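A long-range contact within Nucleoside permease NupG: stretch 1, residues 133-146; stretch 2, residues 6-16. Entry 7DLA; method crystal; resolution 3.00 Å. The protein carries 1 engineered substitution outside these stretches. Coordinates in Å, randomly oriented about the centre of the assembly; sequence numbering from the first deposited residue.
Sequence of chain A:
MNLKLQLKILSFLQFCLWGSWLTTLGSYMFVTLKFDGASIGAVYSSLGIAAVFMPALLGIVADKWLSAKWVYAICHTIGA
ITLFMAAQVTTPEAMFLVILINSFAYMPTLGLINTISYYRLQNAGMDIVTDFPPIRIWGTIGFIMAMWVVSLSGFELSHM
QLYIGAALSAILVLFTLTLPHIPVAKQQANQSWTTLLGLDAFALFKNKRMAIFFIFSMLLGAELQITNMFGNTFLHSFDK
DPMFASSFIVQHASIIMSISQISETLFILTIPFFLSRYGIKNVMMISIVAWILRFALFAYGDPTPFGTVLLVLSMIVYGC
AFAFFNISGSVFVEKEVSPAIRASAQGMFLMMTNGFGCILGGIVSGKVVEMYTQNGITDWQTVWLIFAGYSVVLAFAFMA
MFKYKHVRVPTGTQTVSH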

# COMPACT_ATOMS: atom_id res chain seq x y z
N PRO A 133 -6.28 -7.10 -16.96
CA PRO A 133 -4.90 -7.33 -16.50
C PRO A 133 -3.86 -6.57 -17.32
O PRO A 133 -2.95 -5.98 -16.72
CB PRO A 133 -4.75 -8.86 -16.64
CG PRO A 133 -6.07 -9.33 -16.28
CD PRO A 133 -7.00 -8.40 -17.01
N PRO A 134 -3.96 -6.54 -18.67
CA PRO A 134 -2.96 -5.79 -19.47
C PRO A 134 -3.06 -4.28 -19.34
O PRO A 134 -2.12 -3.59 -19.75
CB PRO A 134 -3.28 -6.21 -20.90
CG PRO A 134 -3.81 -7.53 -20.77
CD PRO A 134 -4.71 -7.44 -19.57
N ILE A 135 -4.15 -3.82 -18.77
CA ILE A 135 -4.36 -2.38 -18.52
C ILE A 135 -3.92 -2.10 -17.09
O ILE A 135 -3.64 -0.95 -16.78
CB ILE A 135 -5.83 -2.03 -18.70
CG1 ILE A 135 -6.27 -2.21 -20.15
CG2 ILE A 135 -6.12 -0.63 -18.22
CD1 ILE A 135 -7.76 -2.13 -20.33
N ARG A 136 -3.87 -3.13 -16.24
CA ARG A 136 -3.47 -2.91 -14.84
C ARG A 136 -1.97 -3.13 -14.67
O ARG A 136 -1.51 -2.99 -13.56
CB ARG A 136 -4.23 -3.84 -13.89
CG ARG A 136 -3.88 -3.63 -12.43
CD ARG A 136 -4.57 -2.43 -11.81
NE ARG A 136 -4.65 -2.59 -10.38
CZ ARG A 136 -3.60 -2.51 -9.57
NH1 ARG A 136 -3.76 -2.69 -8.27
NH2 ARG A 136 -2.41 -2.22 -10.05
N ILE A 137 -1.26 -3.44 -15.74
CA ILE A 137 0.21 -3.63 -15.59
C ILE A 137 0.89 -2.28 -15.75
O ILE A 137 2.06 -2.21 -15.45
CB ILE A 137 0.77 -4.57 -16.67
CG1 ILE A 137 -0.08 -5.82 -16.81
CG2 ILE A 137 2.22 -4.89 -16.36
CD1 ILE A 137 0.50 -6.84 -17.76
N TRP A 138 0.17 -1.30 -16.26
CA TRP A 138 0.78 0.03 -16.50
C TRP A 138 0.72 0.84 -15.23
O TRP A 138 1.52 1.75 -15.09
CB TRP A 138 0.12 0.69 -17.70
CG TRP A 138 0.60 0.05 -18.95
CD1 TRP A 138 0.03 -0.98 -19.63
CD2 TRP A 138 1.85 0.32 -19.61
NE1 TRP A 138 0.82 -1.34 -20.68
CE2 TRP A 138 1.93 -0.56 -20.69
CE3 TRP A 138 2.87 1.23 -19.38
CZ2 TRP A 138 3.01 -0.54 -21.57
CZ3 TRP A 138 3.93 1.25 -20.25
CH2 TRP A 138 4.00 0.37 -21.32
N GLY A 139 -0.13 0.44 -14.29
CA GLY A 139 -0.19 1.12 -12.99
C GLY A 139 1.02 0.72 -12.17
O GLY A 139 1.47 1.52 -11.36
N THR A 140 1.48 -0.50 -12.40
CA THR A 140 2.69 -1.08 -11.79
C THR A 140 3.90 -0.47 -12.47
O THR A 140 4.88 -0.23 -11.80
CB THR A 140 2.68 -2.59 -12.00
OG1 THR A 140 1.38 -3.01 -11.61
CG2 THR A 140 3.70 -3.31 -11.14
N ILE A 141 3.81 -0.21 -13.77
CA ILE A 141 4.97 0.42 -14.47
C ILE A 141 5.06 1.86 -13.99
O ILE A 141 6.15 2.32 -13.69
CB ILE A 141 4.83 0.34 -15.99
CG1 ILE A 141 4.90 -1.10 -16.49
CG2 ILE A 141 5.90 1.17 -16.65
CD1 ILE A 141 5.18 -1.20 -17.95
N GLY A 142 3.94 2.57 -13.95
CA GLY A 142 3.99 3.93 -13.45
C GLY A 142 4.65 4.01 -12.09
O GLY A 142 5.54 4.83 -11.87
N PHE A 143 4.26 3.11 -11.19
CA PHE A 143 4.81 3.11 -9.84
C PHE A 143 6.31 2.84 -9.85
O PHE A 143 7.10 3.64 -9.33
CB PHE A 143 4.08 2.07 -8.99
CG PHE A 143 4.08 2.40 -7.52
CD1 PHE A 143 3.13 3.27 -7.01
CD2 PHE A 143 5.00 1.84 -6.66
CE1 PHE A 143 3.10 3.58 -5.67
CE2 PHE A 143 4.98 2.16 -5.32
CZ PHE A 143 4.03 3.03 -4.83
N ILE A 144 6.73 1.68 -10.39
CA ILE A 144 8.15 1.32 -10.31
C ILE A 144 9.03 2.32 -11.06
O ILE A 144 10.13 2.65 -10.61
CB ILE A 144 8.41 -0.13 -10.77
CG1 ILE A 144 7.54 -1.11 -9.96
CG2 ILE A 144 9.90 -0.47 -10.72
CD1 ILE A 144 7.83 -2.61 -10.23
N MET A 145 8.55 2.86 -12.17
CA MET A 145 9.33 3.86 -12.87
C MET A 145 9.39 5.16 -12.08
O MET A 145 10.43 5.80 -12.08
CB MET A 145 8.75 4.12 -14.23
CG MET A 145 9.59 3.61 -15.36
SD MET A 145 8.70 4.17 -16.81
CE MET A 145 8.37 5.87 -16.34
N ALA A 146 8.28 5.58 -11.46
CA ALA A 146 8.34 6.80 -10.66
C ALA A 146 9.39 6.68 -9.58
O ALA A 146 10.19 7.60 -9.36
CB ALA A 146 6.98 7.13 -10.06
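Stretch 2, residues 6-16: QLKILSFLQFC

Two transmembrane-type helices can approach far more closely than their side chains would normally permit when one of them offers glycine along the line of contact, and the pairing of these two stretches of NupG is a compact example. At its apolar centre, Phe-12 of stretch 2 enters the other helix as a knob into a hole formed by Trp-138, Ile-141, Gly-142 and Met-145. The floor of the hole is glycine: Gly-142 CA lies over the face of the Phe-12 ring, 3.7 Å from its centroid and 26° off the normal, in a CH-pi contact. The edge of the same ring meets Met-145, with Met-145 CE 3.6 Å from Phe-12 CZ, and Ile-141, whose CG2 is 3.9 Å from Phe-12 CE1. Trp-138 contributes its own ring edge, with CE3 4.2 Å from Phe-12 CD1.

Such packing depends on how the backbones run. Stretch 2 is helical throughout, residues 6-16, and lies along the helix that includes residues 138-146 of stretch 1. Both chains run in broadly the same direction, crossing at -36°, and the axes come within 6.7 Å of each other. In register, Gly-139 faces Phe-12 with their CA atoms 4.3 Å apart, and one turn further on Gly-142 CA is 4.2 Å from Cys-16 CA. The two glycines leave room that a side chain would fill: an ideal CB on Gly-139 would fall 2.2 Å from Phe-15 CD2, and one on Gly-142 would fall 2.3 Å from Phe-12 O. At this separation the backbones themselves touch through CA-H...O contacts, Gly-139 CA to Ser-11 O at 3.4 Å and Phe-12 CA to Trp-138 O at 3.3 Å.

Moving toward the C-terminal end of both stretches, the contact closes with small residues, Ala-146 CB packing 3.7 Å from Cys-16 SG. Beside them the Phe-143 side chain rests against Phe-15, its CD1 4.2 Å from Phe-15 CB. Toward the N-terminal end, Ile-135, whose phi and psi are helical, extends the apolar surface by setting its CG2 3.6 Å from Leu-7 CB.

Polar atoms gather at this earlier end. Ser-11, with its CA-to-CB bond directed toward stretch 1, donates from OG to Ile-135 O at 3.1 Å; this hydrogen bond, the one assigned across the pair, ties the helix of stretch 2 to a backbone carbonyl near the N-terminal end of stretch 1. Charged groups occupy the margin. The CA-to-CB bond of Arg-136 points away, yet its side chain returns so that Phe-15 CE2 lies over one face of the guanidinium, 3.8 Å from Arg-136 NH2. Lys-8 instead lays its aliphatic portion by the indole, Lys-8 CD 3.2 Å from Trp-138 CD1, while its NZ reaches to 3.7 Å from Pro-134 O. The general lesson is that glycine lets the backbones come close, and aromatic side chains pack around the place where they meet.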

# COMPACT_ATOMS: atom_id res chain seq x y z
N GLN A 6 -6.22 4.81 -23.55
CA GLN A 6 -6.74 5.72 -22.54
C GLN A 6 -6.66 5.09 -21.17
O GLN A 6 -6.09 5.67 -20.23
CB GLN A 6 -8.19 6.10 -22.85
CG GLN A 6 -8.62 7.43 -22.27
CD GLN A 6 -10.09 7.72 -22.49
OE1 GLN A 6 -10.91 6.79 -22.51
NE2 GLN A 6 -10.45 9.00 -22.61
N LEU A 7 -7.21 3.88 -21.04
CA LEU A 7 -7.23 3.22 -19.74
C LEU A 7 -5.81 3.00 -19.22
O LEU A 7 -5.56 3.16 -18.02
CB LEU A 7 -7.99 1.91 -19.86
CG LEU A 7 -9.50 2.13 -19.86
CD1 LEU A 7 -10.22 0.87 -19.41
CD2 LEU A 7 -9.89 3.36 -19.04
N LYS A 8 -4.87 2.65 -20.11
CA LYS A 8 -3.49 2.41 -19.73
C LYS A 8 -2.79 3.68 -19.24
O LYS A 8 -1.98 3.63 -18.30
CB LYS A 8 -2.74 1.81 -20.92
CG LYS A 8 -3.21 0.45 -21.27
CD LYS A 8 -2.13 -0.34 -21.96
CE LYS A 8 -2.71 -1.34 -22.96
NZ LYS A 8 -1.77 -2.46 -23.26
N ILE A 9 -3.06 4.82 -19.88
CA ILE A 9 -2.52 6.08 -19.39
C ILE A 9 -3.10 6.41 -18.04
O ILE A 9 -2.38 6.88 -17.15
CB ILE A 9 -2.79 7.21 -20.40
CG1 ILE A 9 -2.11 6.86 -21.71
CG2 ILE A 9 -2.29 8.54 -19.88
CD1 ILE A 9 -2.65 7.57 -22.85
N LEU A 10 -4.41 6.17 -17.85
CA LEU A 10 -5.03 6.40 -16.55
C LEU A 10 -4.38 5.54 -15.47
O LEU A 10 -4.11 6.03 -14.37
CB LEU A 10 -6.52 6.13 -16.63
CG LEU A 10 -7.28 7.21 -15.89
CD1 LEU A 10 -6.98 8.56 -16.47
CD2 LEU A 10 -8.76 6.91 -15.95
N SER A 11 -4.16 4.25 -15.76
CA SER A 11 -3.49 3.37 -14.80
C SER A 11 -2.10 3.89 -14.48
O SER A 11 -1.76 4.12 -13.31
CB SER A 11 -3.43 1.94 -15.37
OG SER A 11 -3.45 0.96 -14.36
N PHE A 12 -1.29 4.11 -15.54
CA PHE A 12 0.05 4.67 -15.38
C PHE A 12 0.04 5.85 -14.43
O PHE A 12 0.73 5.84 -13.41
CB PHE A 12 0.60 5.13 -16.72
CG PHE A 12 2.06 5.48 -16.65
CD1 PHE A 12 3.03 4.49 -16.76
CD2 PHE A 12 2.47 6.78 -16.54
CE1 PHE A 12 4.37 4.80 -16.70
CE2 PHE A 12 3.82 7.09 -16.45
CZ PHE A 12 4.77 6.08 -16.54
N LEU A 13 -0.74 6.88 -14.77
CA LEU A 13 -0.73 8.14 -14.03
C LEU A 13 -1.20 7.93 -12.60
O LEU A 13 -0.58 8.45 -11.65
CB LEU A 13 -1.61 9.18 -14.73
CG LEU A 13 -1.08 9.71 -16.03
CD1 LEU A 13 -1.97 10.81 -16.49
CD2 LEU A 13 0.30 10.23 -15.77
N GLN A 14 -2.34 7.24 -12.44
CA GLN A 14 -2.95 6.94 -11.15
C GLN A 14 -1.89 6.46 -10.18
O GLN A 14 -1.89 6.82 -9.00
CB GLN A 14 -4.02 5.86 -11.30
CG GLN A 14 -4.43 5.26 -9.98
CD GLN A 14 -5.41 6.14 -9.23
OE1 GLN A 14 -6.16 6.89 -9.83
NE2 GLN A 14 -5.38 6.08 -7.91
N PHE A 15 -0.97 5.65 -10.68
CA PHE A 15 0.02 5.12 -9.77
C PHE A 15 1.36 5.82 -9.82
O PHE A 15 2.09 5.81 -8.83
CB PHE A 15 0.19 3.63 -10.04
CG PHE A 15 -0.98 2.86 -9.63
CD1 PHE A 15 -1.34 2.82 -8.30
CD2 PHE A 15 -1.77 2.22 -10.57
CE1 PHE A 15 -2.45 2.11 -7.90
CE2 PHE A 15 -2.87 1.50 -10.18
CZ PHE A 15 -3.21 1.44 -8.85
N CYS A 16 1.71 6.42 -10.95
CA CYS A 16 2.93 7.20 -11.03
C CYS A 16 2.91 8.29 -9.98
O CYS A 16 3.86 8.44 -9.21
CB CYS A 16 3.06 7.80 -12.42
SG CYS A 16 4.74 8.17 -12.81